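Local coordinates for protein 4'-phospho-dehydrooxetanocin synthase (Bacillus megaterium, PDB 5UL3) that catalyses the oxidative ring contraction of dAMP to an oxetane aldehyde in oxetanocin A biosynthesis, using cobalamin, a [4Fe-4S] cluster and S-adenosylmethionine, at residues Y315-F320 / R445-G449; S437-Q442 / N485-N489; Q442-Y446 / I474-M480; A400-P406 / Q454-A458; M544-M548 / M578-T583. The contacts are given in a common frame with arbitrary orientation. Where two conformers were deposited one is given. Numbering follows the deposited sequence.

Overall arrangement
All five contacts lie around the AdoMet radical domain, a partial TIM barrel. Contacts 2 and 3 share Gln-442, with centres about 8 Å apart; contacts 1 and 3 share Arg-445 and Tyr-446, centres about 11 Å apart. Along the chain, cluster loop 315-320 comes first, then 400-406, 437-449, 454-458, 474-480 and 485-489; 544-548 and 578-583 follow. Contact 4, on the next helix, 452-464, has its centre about 15 Å from that of contact 1. Packing runs unbroken from the cluster loop (contact 1), through helix 440-445 (contacts 2 and 3), to Met-544, next to Glu-545, which binds S-adenosylmethionine, in the pairing 546-547/580-581 beside the cobalamin (contact 5, centre about 16 Å from that of contact 1).

Contact 1. Residues Y315-F320 / R445-G449; sequences YSRCTF and RYGKG. With SF4 (iron/sulfur cluster), chain B.
Two irregular segments meet with Cys-318 CA 4.4 Å from Gly-447 CA and Thr-319 CA 5.1 Å from Tyr-446 CA. Helix 440-445 ends in a Schellman motif, with Gly-447 at phi/psi 62/27; a CB there would clash with Arg-317 O and Thr-319 CG2. The carbonyls at this end find donors in 315-320: Thr-319 OG1 (chi1 p) gives to Arg-445 O at 2.7 Å, Thr-319 N to Tyr-446 O at 2.8 Å, and Tyr-315 OH (chi1 t) to Gly-447 O at 2.7 Å. Cys-318 CA adds a CA-H...O contact to Tyr-446 O at 3.3 Å. Phe-320 (chi1 p) turns its edge to the face of Tyr-446, centroids 5.8 Å apart and planes at 78°. Lys-448 NZ comes within 3.6 Å of Cys-318 SG but is bonded to Gly-434 O; Tyr-446 OH is satisfied by Ile-474 O, and the Arg-445 guanidinium by Asp-477 and Asn-485. Cys-318 SG binds FE1 of SF4 at 2.2 Å, placing the contact in the three-cysteine [4Fe-4S] loop of the radical SAM fold.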
# COMPACT_ATOMS: atom_id res chain seq x y z
N TYR A 315 -14.44 -6.71 -7.20
CA TYR A 315 -15.34 -5.71 -7.80
C TYR A 315 -14.75 -5.15 -9.08
O TYR A 315 -15.30 -5.34 -10.17
CB TYR A 315 -15.63 -4.59 -6.80
CG TYR A 315 -16.61 -3.57 -7.30
CD1 TYR A 315 -17.93 -3.93 -7.58
CD2 TYR A 315 -16.23 -2.24 -7.47
CE1 TYR A 315 -18.85 -2.97 -8.04
CE2 TYR A 315 -17.16 -1.28 -7.93
CZ TYR A 315 -18.45 -1.67 -8.21
OH TYR A 315 -19.34 -0.70 -8.66
N SER A 316 -13.63 -4.42 -8.97
CA SER A 316 -12.79 -4.02 -10.10
C SER A 316 -13.50 -3.10 -11.08
O SER A 316 -13.06 -2.96 -12.22
CB SER A 316 -12.23 -5.25 -10.83
OG SER A 316 -11.08 -5.78 -10.19
N ARG A 317 -14.57 -2.42 -10.66
CA ARG A 317 -15.38 -1.62 -11.57
C ARG A 317 -15.28 -0.12 -11.36
O ARG A 317 -15.90 0.64 -12.12
CB ARG A 317 -16.85 -2.03 -11.46
CG ARG A 317 -17.11 -3.37 -12.06
CD ARG A 317 -18.55 -3.72 -11.80
NE ARG A 317 -19.02 -4.89 -12.51
CZ ARG A 317 -18.78 -6.15 -12.15
NH1 ARG A 317 -18.00 -6.44 -11.10
NH2 ARG A 317 -19.30 -7.13 -12.86
N CYS A 318 -14.56 0.34 -10.34
CA CYS A 318 -14.42 1.77 -10.12
C CYS A 318 -13.68 2.39 -11.30
O CYS A 318 -12.65 1.88 -11.74
CB CYS A 318 -13.69 2.05 -8.80
SG CYS A 318 -14.53 1.25 -7.42
N THR A 319 -14.23 3.48 -11.85
CA THR A 319 -13.76 3.92 -13.16
C THR A 319 -12.40 4.59 -13.10
O THR A 319 -11.76 4.72 -14.15
CB THR A 319 -14.77 4.87 -13.79
OG1 THR A 319 -14.91 6.02 -12.95
CG2 THR A 319 -16.11 4.15 -13.92
N PHE A 320 -11.97 5.04 -11.92
CA PHE A 320 -10.68 5.68 -11.73
C PHE A 320 -9.58 4.70 -11.31
O PHE A 320 -8.43 5.11 -11.12
CB PHE A 320 -10.81 6.77 -10.66
CG PHE A 320 -11.33 6.25 -9.35
CD1 PHE A 320 -10.47 5.68 -8.41
CD2 PHE A 320 -12.70 6.27 -9.07
CE1 PHE A 320 -10.95 5.16 -7.22
CE2 PHE A 320 -13.19 5.76 -7.89
CZ PHE A 320 -12.31 5.20 -6.95
N ARG A 445 -20.55 8.09 -11.97
CA ARG A 445 -19.42 8.39 -12.84
C ARG A 445 -18.15 7.70 -12.34
O ARG A 445 -17.29 7.33 -13.14
CB ARG A 445 -19.15 9.89 -12.91
CG ARG A 445 -20.18 10.72 -13.67
CD ARG A 445 -19.54 12.04 -14.09
NE ARG A 445 -19.14 12.91 -12.97
CZ ARG A 445 -19.99 13.60 -12.21
NH1 ARG A 445 -21.31 13.52 -12.41
NH2 ARG A 445 -19.53 14.37 -11.24
N TYR A 446 -18.04 7.54 -11.03
CA TYR A 446 -16.91 6.85 -10.40
C TYR A 446 -17.05 5.33 -10.45
O TYR A 446 -16.12 4.62 -10.06
CB TYR A 446 -16.77 7.31 -8.94
CG TYR A 446 -16.24 8.72 -8.77
CD1 TYR A 446 -15.84 9.50 -9.86
CD2 TYR A 446 -16.09 9.27 -7.50
CE1 TYR A 446 -15.34 10.78 -9.69
CE2 TYR A 446 -15.61 10.55 -7.31
CZ TYR A 446 -15.22 11.30 -8.40
OH TYR A 446 -14.72 12.56 -8.19
N GLY A 447 -18.18 4.81 -10.95
CA GLY A 447 -18.40 3.38 -11.00
C GLY A 447 -18.41 2.70 -9.65
O GLY A 447 -18.12 1.50 -9.57
N LYS A 448 -18.76 3.43 -8.58
CA LYS A 448 -18.67 2.90 -7.22
C LYS A 448 -19.80 1.95 -6.88
O LYS A 448 -19.64 1.10 -5.99
CB LYS A 448 -18.64 4.05 -6.20
CG LYS A 448 -17.41 4.96 -6.24
CD LYS A 448 -16.11 4.19 -5.97
CE LYS A 448 -16.14 3.46 -4.64
NZ LYS A 448 -14.77 2.97 -4.28
N GLY A 449 -20.95 2.06 -7.55
CA GLY A 449 -22.06 1.16 -7.29
C GLY A 449 -22.84 1.46 -6.03
O GLY A 449 -23.79 0.73 -5.71
FE1 SF4 B . -12.76 0.12 -6.64
FE2 SF4 B . -11.19 -0.23 -4.45
FE3 SF4 B . -10.11 -0.21 -7.02
FE4 SF4 B . -11.63 -2.33 -6.20
S1 SF4 B . -9.59 -1.68 -5.33
S2 SF4 B . -11.78 -1.25 -8.22
S3 SF4 B . -13.20 -1.25 -4.92
S4 SF4 B . -11.13 1.53 -5.91

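Contact 2. Residues S437-Q442 / N485-N489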
# COMPACT_ATOMS: atom_id res chain seq x y z
N SER A 437 -17.24 9.69 -2.85
CA SER A 437 -18.18 10.74 -3.23
C SER A 437 -19.41 10.70 -2.33
O SER A 437 -19.75 9.65 -1.78
CB SER A 437 -18.62 10.59 -4.70
OG SER A 437 -19.60 11.57 -5.03
N GLY A 438 -20.07 11.85 -2.20
CA GLY A 438 -21.38 11.90 -1.58
C GLY A 438 -22.49 12.28 -2.52
O GLY A 438 -23.60 12.58 -2.06
N SER A 439 -22.25 12.28 -3.83
CA SER A 439 -23.23 12.67 -4.83
C SER A 439 -23.59 11.44 -5.66
O SER A 439 -22.70 10.79 -6.21
CB SER A 439 -22.67 13.78 -5.73
OG SER A 439 -23.26 13.74 -7.02
N ASN A 440 -24.88 11.12 -5.76
CA ASN A 440 -25.23 9.87 -6.42
C ASN A 440 -24.81 9.86 -7.89
O ASN A 440 -24.33 8.84 -8.40
CB ASN A 440 -26.73 9.59 -6.26
CG ASN A 440 -27.07 9.14 -4.86
OD1 ASN A 440 -26.24 8.51 -4.19
ND2 ASN A 440 -28.27 9.47 -4.39
N GLN A 441 -24.95 11.00 -8.58
CA GLN A 441 -24.46 11.09 -9.96
C GLN A 441 -22.96 10.87 -10.03
O GLN A 441 -22.47 10.11 -10.87
CB GLN A 441 -24.80 12.46 -10.55
CG GLN A 441 -26.27 12.68 -10.83
CD GLN A 441 -26.56 14.08 -11.33
OE1 GLN A 441 -25.65 14.91 -11.46
NE2 GLN A 441 -27.82 14.36 -11.62
N GLN A 442 -22.20 11.52 -9.14
CA GLN A 442 -20.75 11.38 -9.17
C GLN A 442 -20.33 9.97 -8.81
O GLN A 442 -19.42 9.41 -9.43
CB GLN A 442 -20.09 12.40 -8.24
CG GLN A 442 -18.56 12.49 -8.38
CD GLN A 442 -17.98 13.49 -7.40
OE1 GLN A 442 -18.37 13.52 -6.24
NE2 GLN A 442 -17.08 14.35 -7.87
N ASN A 485 -23.34 18.63 -8.15
CA ASN A 485 -22.62 17.55 -7.46
C ASN A 485 -21.75 18.09 -6.32
O ASN A 485 -21.58 17.40 -5.31
CB ASN A 485 -21.74 16.77 -8.43
CG ASN A 485 -22.53 15.96 -9.46
OD1 ASN A 485 -21.95 15.39 -10.36
ND2 ASN A 485 -23.85 15.93 -9.33
N LEU A 486 -21.20 19.29 -6.47
CA LEU A 486 -20.43 19.86 -5.36
C LEU A 486 -21.34 20.18 -4.18
O LEU A 486 -20.98 19.91 -3.03
CB LEU A 486 -19.67 21.12 -5.80
CG LEU A 486 -18.66 20.98 -6.95
CD1 LEU A 486 -18.05 22.34 -7.29
CD2 LEU A 486 -17.55 19.93 -6.65
N LYS A 487 -22.51 20.76 -4.44
CA LYS A 487 -23.45 21.02 -3.36
C LYS A 487 -23.86 19.73 -2.67
O LYS A 487 -23.96 19.69 -1.44
CB LYS A 487 -24.68 21.76 -3.89
CG LYS A 487 -24.36 23.12 -4.46
CD LYS A 487 -25.65 23.89 -4.81
CE LYS A 487 -25.34 25.32 -5.23
NZ LYS A 487 -26.59 26.11 -5.51
N GLU A 488 -24.12 18.68 -3.45
CA GLU A 488 -24.47 17.39 -2.87
C GLU A 488 -23.32 16.85 -2.03
O GLU A 488 -23.53 16.30 -0.94
CB GLU A 488 -24.83 16.39 -3.97
CG GLU A 488 -26.12 16.73 -4.73
CD GLU A 488 -26.15 16.13 -6.14
OE1 GLU A 488 -25.38 15.20 -6.42
OE2 GLU A 488 -26.95 16.61 -6.98
N ASN A 489 -22.09 17.00 -2.52
CA ASN A 489 -20.92 16.55 -1.76
C ASN A 489 -20.79 17.30 -0.44
O ASN A 489 -20.55 16.70 0.61
CB ASN A 489 -19.66 16.75 -2.60
CG ASN A 489 -19.43 15.61 -3.56
OD1 ASN A 489 -20.08 14.58 -3.46
ND2 ASN A 489 -18.50 15.79 -4.48
O HOH W 1 -26.75 12.77 -4.43
O HOH W 2 -26.71 13.15 -7.58
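The N-terminus of helix 440-445 docks side-on against helix 484-493 of the radical SAM partial barrel, just after strand 432-436, and it does so through a capped helix start. Ser-439 is the N-cap: its OG accepts from Gln-442 N at 3.2 Å. Two residues earlier, Ser-437 OG accepts from Ser-439 N at 3.0 Å, closing an ST turn.

Direct hydrogen bonds across the contact come almost wholly from side chains. Ser-439 OG, besides capping, donates to Glu-488 OE1 at 2.6 Å. Two neighbouring glutamines pair with two asparagines one helical turn apart: Asn-485 ND2 gives to Gln-441 OE1 at 3.0 Å, and Asn-489 ND2 to Gln-442 OE1 at 2.9 Å. Gln-442 OE1 also receives Ser-437 OG at 2.6 Å. The side-chain oxygen of Asn-489 serves the backbone, with Gly-438 N donating to OD1 at 3.0 Å where the CA atoms of these two residues come within 4.7 Å. Asn-485 OD1, in turn, takes a bond from Arg-445.

Water extends the cap. The first-turn amides of helix 440-445 point toward Glu-488: Asn-440 N donates to water 1 at 2.8 Å, which makes a weak 3.4 Å bond to Glu-488 OE1, and Gln-441 N donates to water 2 at 3.0 Å, which gives 2.7 Å to that same Glu-488 OE1.

Contact 3. Residues Q442-Y446 / I474-M480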
# COMPACT_ATOMS: atom_id res chain seq x y z
N GLN A 442 -22.20 11.52 -9.14
CA GLN A 442 -20.75 11.38 -9.17
C GLN A 442 -20.33 9.97 -8.81
O GLN A 442 -19.42 9.41 -9.43
CB GLN A 442 -20.09 12.40 -8.24
CG GLN A 442 -18.56 12.49 -8.38
CD GLN A 442 -17.98 13.49 -7.40
OE1 GLN A 442 -18.37 13.52 -6.24
NE2 GLN A 442 -17.08 14.35 -7.87
N LEU A 443 -21.00 9.35 -7.83
CA LEU A 443 -20.71 7.95 -7.51
C LEU A 443 -20.88 7.06 -8.73
O LEU A 443 -20.11 6.12 -8.94
CB LEU A 443 -21.62 7.48 -6.38
CG LEU A 443 -21.19 7.98 -4.99
CD1 LEU A 443 -22.31 7.77 -3.99
CD2 LEU A 443 -19.91 7.24 -4.53
N LYS A 444 -21.88 7.36 -9.57
CA LYS A 444 -22.06 6.55 -10.77
C LYS A 444 -20.96 6.82 -11.79
O LYS A 444 -20.48 5.88 -12.45
CB LYS A 444 -23.46 6.82 -11.36
CG LYS A 444 -23.86 5.86 -12.44
CD LYS A 444 -25.28 6.15 -12.90
CE LYS A 444 -25.44 5.94 -14.40
NZ LYS A 444 -26.67 6.63 -14.90
N ARG A 445 -20.55 8.09 -11.97
CA ARG A 445 -19.42 8.39 -12.84
C ARG A 445 -18.15 7.70 -12.34
O ARG A 445 -17.29 7.33 -13.14
CB ARG A 445 -19.15 9.89 -12.91
CG ARG A 445 -20.18 10.72 -13.67
CD ARG A 445 -19.54 12.04 -14.09
NE ARG A 445 -19.14 12.91 -12.97
CZ ARG A 445 -19.99 13.60 -12.21
NH1 ARG A 445 -21.31 13.52 -12.41
NH2 ARG A 445 -19.53 14.37 -11.24
N TYR A 446 -18.04 7.54 -11.03
CA TYR A 446 -16.91 6.85 -10.40
C TYR A 446 -17.05 5.33 -10.45
O TYR A 446 -16.12 4.62 -10.06
CB TYR A 446 -16.77 7.31 -8.94
CG TYR A 446 -16.24 8.72 -8.77
CD1 TYR A 446 -15.84 9.50 -9.86
CD2 TYR A 446 -16.09 9.27 -7.50
CE1 TYR A 446 -15.34 10.78 -9.69
CE2 TYR A 446 -15.61 10.55 -7.31
CZ TYR A 446 -15.22 11.30 -8.40
OH TYR A 446 -14.72 12.56 -8.19
N ILE A 474 -13.06 12.24 -3.47
CA ILE A 474 -12.57 12.96 -4.63
C ILE A 474 -13.63 13.99 -4.99
O ILE A 474 -14.58 13.67 -5.71
CB ILE A 474 -12.29 12.01 -5.81
CG1 ILE A 474 -11.42 10.83 -5.36
CG2 ILE A 474 -11.60 12.74 -6.92
CD1 ILE A 474 -11.46 9.65 -6.35
N MET A 475 -13.47 15.21 -4.48
CA MET A 475 -14.49 16.25 -4.60
C MET A 475 -14.73 16.63 -6.05
O MET A 475 -15.88 16.67 -6.52
CB MET A 475 -14.06 17.47 -3.78
CG MET A 475 -14.94 18.74 -3.98
SD MET A 475 -16.60 18.48 -3.33
CE MET A 475 -16.27 18.48 -1.56
N PHE A 476 -13.66 16.90 -6.79
CA PHE A 476 -13.72 17.41 -8.16
C PHE A 476 -13.40 16.31 -9.16
O PHE A 476 -12.46 15.53 -8.97
CB PHE A 476 -12.73 18.56 -8.33
CG PHE A 476 -12.96 19.71 -7.38
CD1 PHE A 476 -13.98 20.63 -7.61
CD2 PHE A 476 -12.12 19.91 -6.29
CE1 PHE A 476 -14.18 21.70 -6.76
CE2 PHE A 476 -12.32 20.98 -5.42
CZ PHE A 476 -13.35 21.88 -5.66
N ASP A 477 -14.17 16.24 -10.25
CA ASP A 477 -13.76 15.38 -11.36
C ASP A 477 -14.09 16.08 -12.67
O ASP A 477 -15.03 16.88 -12.75
CB ASP A 477 -14.38 13.98 -11.31
CG ASP A 477 -15.87 13.96 -11.62
OD1 ASP A 477 -16.65 14.54 -10.84
OD2 ASP A 477 -16.27 13.30 -12.63
N GLN A 478 -13.31 15.76 -13.70
CA GLN A 478 -13.25 16.58 -14.90
C GLN A 478 -14.53 16.51 -15.73
O GLN A 478 -14.81 17.46 -16.47
CB GLN A 478 -12.04 16.16 -15.76
CG GLN A 478 -10.68 16.56 -15.18
CD GLN A 478 -10.10 15.56 -14.18
OE1 GLN A 478 -10.77 14.62 -13.75
NE2 GLN A 478 -8.84 15.76 -13.82
N LEU A 479 -15.31 15.45 -15.60
CA LEU A 479 -16.54 15.35 -16.38
C LEU A 479 -17.75 15.94 -15.68
O LEU A 479 -18.85 15.88 -16.23
CB LEU A 479 -16.81 13.88 -16.74
CG LEU A 479 -15.69 13.25 -17.57
CD1 LEU A 479 -15.99 11.80 -17.95
CD2 LEU A 479 -15.43 14.09 -18.82
N MET A 480 -17.57 16.53 -14.50
CA MET A 480 -18.69 17.12 -13.76
C MET A 480 -19.18 18.38 -14.46
O MET A 480 -18.39 19.27 -14.80
CB MET A 480 -18.27 17.47 -12.33
CG MET A 480 -19.43 17.96 -11.45
SD MET A 480 -18.83 18.63 -9.87
CE MET A 480 -18.10 17.14 -9.14
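Arg-445, on the last turn of helix 440-445, lays its guanidinium against Asp-477 in a two-pronged salt bridge, NE to OD2 and NH2 to OD1, each 2.9 Å and nearly straight. Met-480 CA lies over one face of the guanidinium, and the Arg-445 CD methylene touches Leu-479 CB at 4.2 Å. NH2 has a further acceptor in Asn-485, and Asp-477 OD2 is also bonded by Tyr-552. Tyr-446 reaches past the helix to give its OH to Ile-474 O at 2.7 Å, its ring packing on that side chain with CE2 3.9 Å from Ile-474 CB. In the radical SAM partial barrel, this ties the helix after strand 432-436 to the loop leaving the adjacent parallel strand, 470-473. Asp-477 opens a type I turn there, Met-480 N returning to Asp-477 O at 3.1 Å. Gln-442, one helical turn before Tyr-446, splits its NE2 between Met-475 O at 2.9 Å and Asp-477 OD1 at 3.0 Å, while its OE1 is occupied by Ser-437 and Asn-489.

Contact 4. Residues A400-P406 / Q454-A458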
# COMPACT_ATOMS: atom_id res chain seq x y z
N ALA A 400 -17.40 0.61 0.91
CA ALA A 400 -18.58 0.84 1.74
C ALA A 400 -19.54 -0.35 1.68
O ALA A 400 -20.13 -0.71 2.70
CB ALA A 400 -19.30 2.12 1.32
N ASP A 401 -19.69 -0.97 0.50
CA ASP A 401 -20.63 -2.09 0.41
C ASP A 401 -20.05 -3.40 0.95
O ASP A 401 -20.74 -4.42 0.92
CB ASP A 401 -21.13 -2.28 -1.04
CG ASP A 401 -20.01 -2.30 -2.07
OD1 ASP A 401 -19.18 -1.36 -2.11
OD2 ASP A 401 -20.00 -3.23 -2.90
N SER A 402 -18.80 -3.40 1.43
CA SER A 402 -18.35 -4.50 2.26
C SER A 402 -18.85 -4.38 3.69
O SER A 402 -18.67 -5.31 4.48
CB SER A 402 -16.82 -4.59 2.27
OG SER A 402 -16.30 -4.86 0.98
N VAL A 403 -19.46 -3.26 4.04
CA VAL A 403 -20.08 -3.06 5.35
C VAL A 403 -21.59 -3.22 5.26
O VAL A 403 -22.18 -3.98 6.03
CB VAL A 403 -19.73 -1.65 5.90
CG1 VAL A 403 -20.22 -1.51 7.35
CG2 VAL A 403 -18.22 -1.38 5.81
N TYR A 404 -22.21 -2.50 4.33
CA TYR A 404 -23.66 -2.40 4.23
C TYR A 404 -24.06 -2.46 2.76
O TYR A 404 -23.59 -1.66 1.95
CB TYR A 404 -24.14 -1.09 4.87
CG TYR A 404 -25.58 -0.72 4.58
CD1 TYR A 404 -26.63 -1.55 4.97
CD2 TYR A 404 -25.89 0.48 3.92
CE1 TYR A 404 -27.95 -1.20 4.70
CE2 TYR A 404 -27.21 0.83 3.65
CZ TYR A 404 -28.23 -0.02 4.06
OH TYR A 404 -29.54 0.33 3.80
N GLU A 405 -24.99 -3.36 2.42
CA GLU A 405 -25.40 -3.52 1.04
C GLU A 405 -26.89 -3.84 1.05
O GLU A 405 -27.27 -5.00 1.24
CB GLU A 405 -24.63 -4.61 0.30
CG GLU A 405 -25.17 -4.84 -1.13
CD GLU A 405 -25.25 -3.56 -1.94
OE1 GLU A 405 -24.21 -3.14 -2.50
OE2 GLU A 405 -26.33 -2.93 -1.99
N PRO A 406 -27.74 -2.83 0.87
CA PRO A 406 -29.19 -3.08 0.91
C PRO A 406 -29.70 -3.94 -0.24
O PRO A 406 -30.83 -4.44 -0.16
CB PRO A 406 -29.78 -1.66 0.87
CG PRO A 406 -28.72 -0.85 0.15
CD PRO A 406 -27.42 -1.41 0.66
N GLN A 454 -26.16 5.05 1.51
CA GLN A 454 -25.48 3.81 1.84
C GLN A 454 -24.11 4.08 2.44
O GLN A 454 -23.68 3.39 3.37
CB GLN A 454 -25.34 2.94 0.60
CG GLN A 454 -24.51 1.67 0.74
CD GLN A 454 -24.43 0.94 -0.60
OE1 GLN A 454 -24.77 1.53 -1.63
NE2 GLN A 454 -23.99 -0.30 -0.61
N ASN A 455 -23.40 5.08 1.92
CA ASN A 455 -22.10 5.44 2.48
C ASN A 455 -22.24 5.92 3.92
O ASN A 455 -21.44 5.54 4.79
CB ASN A 455 -21.44 6.50 1.61
CG ASN A 455 -20.86 5.94 0.34
OD1 ASN A 455 -20.31 4.84 0.33
ND2 ASN A 455 -20.95 6.69 -0.74
N ILE A 456 -23.23 6.78 4.19
CA ILE A 456 -23.49 7.24 5.55
C ILE A 456 -23.67 6.06 6.49
O ILE A 456 -23.06 5.99 7.57
CB ILE A 456 -24.72 8.17 5.58
CG1 ILE A 456 -24.43 9.50 4.88
CG2 ILE A 456 -25.19 8.37 7.02
CD1 ILE A 456 -23.39 10.38 5.62
N ILE A 457 -24.51 5.10 6.09
CA ILE A 457 -24.80 3.98 6.98
C ILE A 457 -23.56 3.11 7.20
O ILE A 457 -23.34 2.62 8.31
CB ILE A 457 -25.98 3.16 6.43
CG1 ILE A 457 -27.27 3.99 6.53
CG2 ILE A 457 -26.14 1.85 7.21
CD1 ILE A 457 -28.39 3.49 5.64
N ALA A 458 -22.74 2.90 6.16
CA ALA A 458 -21.52 2.14 6.36
C ALA A 458 -20.65 2.79 7.42
O ALA A 458 -20.10 2.11 8.29
CB ALA A 458 -20.74 2.00 5.04
O HOH W 3 -26.62 -0.40 -3.08
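Gln-454 begins the contact on helix 452-464, stretching an extended side chain (chi1 and chi2 both t) across the loop 400-406. Its NE2 donates to Tyr-404 O at 2.9 Å and, weakly, to Glu-405 OE1 at 3.4 Å; its OE1 accepts from water 3 at 3.0 Å, and that water gives its other hydrogen to Glu-405 OE2 at 2.8 Å. The aliphatic part of the same chain lies along the tyrosine, Gln-454 CG being 3.7 Å from Tyr-404 CD2. Asn-455 points its CB away, yet its OD1 returns to within 3.1 Å of Ala-400 CB. Ile-457, two residues on, covers the tyrosine ring: CG2 sits 3.7 Å from the Tyr-404 centroid, 17° off the normal, a CH-pi contact, and CD1 touches Tyr-404 CE2 at 3.5 Å. Ala-458 is small enough to let the loop come close, its CB 4.0 Å from Ala-400 CB and 3.9 Å from Val-403 CB. Leu-518 of helix 510-519 touches both Tyr-404 and Ile-457. The arrangement is loop-on-helix packing in a partial TIM barrel, where the loop after strand 393-398, with its 3-10 turn, rests on helix 452-464, second of the two helices between strands 432-436 and 470-473.

Contact 5. Residues M544-M548 / M578-T583. With EDO (1,2-ethanediol), chain Y.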
# COMPACT_ATOMS: atom_id res chain seq x y z
N MET A 544 -9.75 14.74 -9.11
CA MET A 544 -9.49 13.48 -9.79
C MET A 544 -8.16 13.53 -10.54
O MET A 544 -7.88 14.48 -11.28
CB MET A 544 -10.62 13.18 -10.77
CG MET A 544 -10.38 11.93 -11.63
SD MET A 544 -10.45 10.39 -10.71
CE MET A 544 -12.18 10.29 -10.27
N GLU A 545 -7.35 12.50 -10.31
CA GLU A 545 -6.14 12.25 -11.08
C GLU A 545 -6.42 11.02 -11.92
O GLU A 545 -6.76 9.96 -11.38
CB GLU A 545 -4.92 12.06 -10.16
CG GLU A 545 -4.49 13.35 -9.49
CD GLU A 545 -3.48 13.14 -8.38
OE1 GLU A 545 -2.98 12.01 -8.23
OE2 GLU A 545 -3.19 14.12 -7.66
N ILE A 546 -6.33 11.17 -13.23
CA ILE A 546 -6.80 10.15 -14.16
C ILE A 546 -5.61 9.28 -14.54
O ILE A 546 -4.70 9.73 -15.25
CB ILE A 546 -7.46 10.79 -15.39
CG1 ILE A 546 -8.57 11.74 -14.93
CG2 ILE A 546 -8.00 9.72 -16.31
CD1 ILE A 546 -9.28 12.46 -16.06
N LEU A 547 -5.62 8.03 -14.08
CA LEU A 547 -4.50 7.16 -14.36
C LEU A 547 -4.66 6.52 -15.74
O LEU A 547 -5.75 6.51 -16.32
CB LEU A 547 -4.36 6.07 -13.29
CG LEU A 547 -4.05 6.48 -11.85
CD1 LEU A 547 -3.85 5.25 -10.99
CD2 LEU A 547 -2.83 7.39 -11.78
N MET A 548 -3.56 5.99 -16.25
CA MET A 548 -3.61 5.23 -17.49
C MET A 548 -4.48 3.99 -17.31
O MET A 548 -4.62 3.46 -16.20
CB MET A 548 -2.19 4.81 -17.93
CG MET A 548 -1.23 5.97 -18.17
SD MET A 548 0.47 5.41 -18.48
CE MET A 548 0.22 4.36 -19.91
N MET A 578 4.48 9.21 -13.76
CA MET A 578 3.37 9.19 -12.83
C MET A 578 2.21 8.31 -13.30
O MET A 578 1.18 8.24 -12.60
CB MET A 578 2.87 10.61 -12.56
CG MET A 578 3.88 11.47 -11.78
SD MET A 578 4.46 10.71 -10.25
CE MET A 578 2.94 10.51 -9.31
N GLY A 579 2.35 7.64 -14.44
CA GLY A 579 1.32 6.73 -14.91
C GLY A 579 -0.04 7.36 -15.07
O GLY A 579 -1.06 6.68 -14.87
N ARG A 580 -0.11 8.64 -15.44
CA ARG A 580 -1.38 9.34 -15.43
C ARG A 580 -1.41 10.43 -16.48
O ARG A 580 -0.37 10.92 -16.93
CB ARG A 580 -1.69 9.95 -14.06
CG ARG A 580 -0.84 11.16 -13.70
CD ARG A 580 -1.05 11.53 -12.23
NE ARG A 580 -0.23 12.67 -11.81
CZ ARG A 580 0.05 12.95 -10.54
NH1 ARG A 580 -0.42 12.17 -9.56
NH2 ARG A 580 0.80 14.00 -10.24
N TYR A 581 -2.62 10.81 -16.85
CA TYR A 581 -2.86 11.90 -17.77
C TYR A 581 -2.99 13.21 -17.01
O TYR A 581 -3.33 13.22 -15.82
CB TYR A 581 -4.15 11.66 -18.57
CG TYR A 581 -4.16 10.44 -19.45
CD1 TYR A 581 -3.61 10.48 -20.73
CD2 TYR A 581 -4.74 9.25 -19.02
CE1 TYR A 581 -3.63 9.37 -21.55
CE2 TYR A 581 -4.77 8.13 -19.84
CZ TYR A 581 -4.21 8.20 -21.10
OH TYR A 581 -4.23 7.09 -21.93
N ALA A 582 -2.69 14.31 -17.70
CA ALA A 582 -3.01 15.64 -17.22
C ALA A 582 -4.23 16.12 -18.01
O ALA A 582 -4.18 16.18 -19.24
CB ALA A 582 -1.82 16.58 -17.40
N THR A 583 -5.32 16.40 -17.30
CA THR A 583 -6.64 16.55 -17.91
C THR A 583 -7.33 17.81 -17.42
O THR A 583 -7.36 18.07 -16.21
CB THR A 583 -7.53 15.33 -17.59
OG1 THR A 583 -6.79 14.12 -17.79
CG2 THR A 583 -8.79 15.32 -18.47
C1 EDO Y . -7.64 9.66 -7.08
O1 EDO Y . -7.46 10.91 -7.75
C2 EDO Y . -7.98 8.58 -8.10
O2 EDO Y . -7.00 8.56 -9.13
O HOH W 4 -5.57 13.81 -14.57
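Beside the cobalamin and S-adenosylmethionine site, a short antiparallel two-stranded pairing brings 546-547 together with 580-581. Glu-545, which binds S-adenosylmethionine and touches the cobalamin here, stands at its edge, and Leu-547 also contacts the cobalamin. The strands are brief and weakly bonded. Leu-547 and Arg-580 form a non-hydrogen-bonded antiparallel pair with CA atoms 4.0 Å apart. A backbone bond lies to each side of it: Tyr-581 N donates to Ile-546 O at 2.8 Å. On the other side, Met-548 N donates to Gly-579 O at 2.9 Å. Gly-579 has a positive phi (phi/psi 56/33), and its carbonyl also meets Leu-547 CA in a CA-H...O contact of 3.5 Å.

Side chains reinforce the pairing. Arg-580 NH1 makes a salt bridge with Glu-545 OE1 at 2.9 Å, and Leu-547 CD2 packs on Arg-580 CB at 3.6 Å. The Tyr-581 ring reaches Ile-546 CG2 with CD2 at 4.3 Å and lies alongside Met-548, CE2 being 3.9 Å from Met-548 CA. Ethanediol, probably from the crystallisation liquor, brackets the Glu-545 backbone, accepting from N through O1 at 3.0 Å and donating O2 to O at 2.7 Å. Where the strands part, water 4 accepts from Ile-546 N at 3.1 Å and donates to Tyr-581 O at 2.6 Å.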